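Local coordinates for protein phosphoribosylaminoimidazole carboxylase (Treponema denticola, PDB 5C5D) that catalyses the reversible carboxylation of 5-aminoimidazole ribonucleotide with carbon dioxide to 4-carboxy-5-aminoimidazole ribonucleotide in de novo purine biosynthesis, at residues D[40-43]-D[44-47]. The protein carries 1 engineered substitution. Numbering follows the deposited sequence.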
loop_
_atom_site.group_PDB
_atom_site.type_symbol
_atom_site.label_atom_id
_atom_site.label_comp_id
_atom_site.label_asym_id
_atom_site.label_seq_id
_atom_site.Cartn_x
_atom_site.Cartn_y
_atom_site.Cartn_z
ATOM N N HIS D 40 18.315 16.368 13.925
ATOM C CA HIS D 40 17.473 16.711 15.083
ATOM C C HIS D 40 18.190 16.695 16.407
ATOM O O HIS D 40 17.824 17.441 17.312
ATOM C CB HIS D 40 16.294 15.764 15.145
ATOM C CG HIS D 40 15.364 15.941 13.992
ATOM N ND1 HIS D 40 14.450 14.989 13.603
ATOM C CD2 HIS D 40 15.216 16.985 13.145
ATOM C CE1 HIS D 40 13.770 15.447 12.568
ATOM N NE2 HIS D 40 14.208 16.659 12.278
ATOM N N LYS D 41 19.221 15.871 16.508
ATOM C CA LYS D 41 19.938 15.712 17.770
ATOM C C LYS D 41 21.238 16.519 17.807
ATOM O O LYS D 41 21.703 16.892 18.886
ATOM C CB LYS D 41 20.249 14.237 18.031
ATOM C CG LYS D 41 19.046 13.324 18.146
ATOM C CD LYS D 41 19.502 11.911 18.455
ATOM C CE LYS D 41 18.596 10.885 17.836
ATOM N NZ LYS D 41 19.193 9.547 17.974
ATOM N N THR D 42 21.822 16.805 16.639
ATOM C CA THR D 42 23.097 17.524 16.599
ATOM C C THR D 42 23.076 18.598 15.511
ATOM O O THR D 42 24.017 18.700 14.718
ATOM C CB THR D 42 24.287 16.570 16.348
ATOM O OG1 THR D 42 24.168 15.969 15.053
ATOM C CG2 THR D 42 24.317 15.428 17.366
ATOM N N ALA D 43 22.014 19.397 15.501
ATOM C CA ALA D 43 21.813 20.425 14.471
ATOM C C ALA D 43 22.971 21.392 14.397
ATOM O O ALA D 43 23.481 21.684 13.308
ATOM C CB ALA D 43 20.534 21.186 14.727
ATOM N N GLU D 44 23.382 21.913 15.549
ATOM C CA GLU D 44 24.464 22.891 15.590
ATOM C C GLU D 44 25.755 22.315 15.035
ATOM O O GLU D 44 26.510 23.011 14.352
ATOM C CB GLU D 44 24.705 23.384 17.015
ATOM C CG GLU D 44 23.638 24.306 17.548
ATOM C CD GLU D 44 23.982 24.850 18.932
ATOM O OE1 GLU D 44 24.378 24.050 19.809
ATOM O OE2 GLU D 44 23.869 26.079 19.136
ATOM N N HIS D 45 26.001 21.041 15.337
ATOM C CA HIS D 45 27.167 20.343 14.822
ATOM C C HIS D 45 27.086 20.247 13.286
ATOM O O HIS D 45 28.080 20.481 12.589
ATOM C CB HIS D 45 27.259 18.964 15.484
ATOM C CG HIS D 45 28.035 17.940 14.714
ATOM N ND1 HIS D 45 29.415 17.908 14.694
ATOM C CD2 HIS D 45 27.625 16.858 14.009
ATOM C CE1 HIS D 45 29.818 16.872 13.979
ATOM N NE2 HIS D 45 28.753 16.217 13.553
ATOM N N VAL D 46 25.898 19.942 12.772
ATOM C CA VAL D 46 25.700 19.815 11.324
ATOM C C VAL D 46 25.897 21.193 10.686
ATOM O O VAL D 46 26.605 21.317 9.697
ATOM C CB VAL D 46 24.323 19.240 10.969
ATOM C CG1 VAL D 46 24.053 19.360 9.497
ATOM C CG2 VAL D 46 24.239 17.754 11.325
ATOM N N VAL D 47 25.300 22.228 11.260
ATOM C CA VAL D 47 25.468 23.591 10.730
ATOM C C VAL D 47 26.933 23.999 10.706
ATOM O O VAL D 47 27.418 24.560 9.728
ATOM C CB VAL D 47 24.652 24.605 11.545
ATOM C CG1 VAL D 47 25.067 26.060 11.216
ATOM C CG2 VAL D 47 23.195 24.412 11.260
#
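Thr42 and His45 run side by side at the start of helix 43-54, one turn apart and pointing the same way. Thr42 OG1 lies at the edge of the imidazole, near its plane, 3.7 Å from His45 CD2, while Thr42 CB packs 3.9 Å from His45 CB. The ring stands alongside the threonine because its CG lies anti to the backbone N (chi1 157°). Val46 crosses Thr42 at about a right angle, its CG2 reaching to 3.5 Å from Thr42 O; a branched aliphatic residue suits this buried side of the helix. The backbone closes the first turn: Val46 N donates to Thr42 O (3.0 Å), and Val47 N to Ala43 O (2.8 Å). Thr42 is the N-cap residue, and small Ala43 begins the helix that follows strand 31-36 in the parallel sheet of this class II AIR carboxylase. Rather than capping the helix, the short threonine's hydroxyl turns back to the loop, where OG1 accepts the N-H of Asp38. The engineered carboxylate of Asp38, at a substrate-binding position, accepts through OD2 the N-H groups of both His40 and substrate-binding Lys41. His45 joins a flat ring to an N-H donor: NE2 donates to Ile36 O, tying the helix to the preceding strand's end. Val46 and Val47 offer aliphatic surface to Phe75 of helix 72-79, Val47 also to Phe79, whereas Thr42 meets Ile150 of a neighbouring subunit.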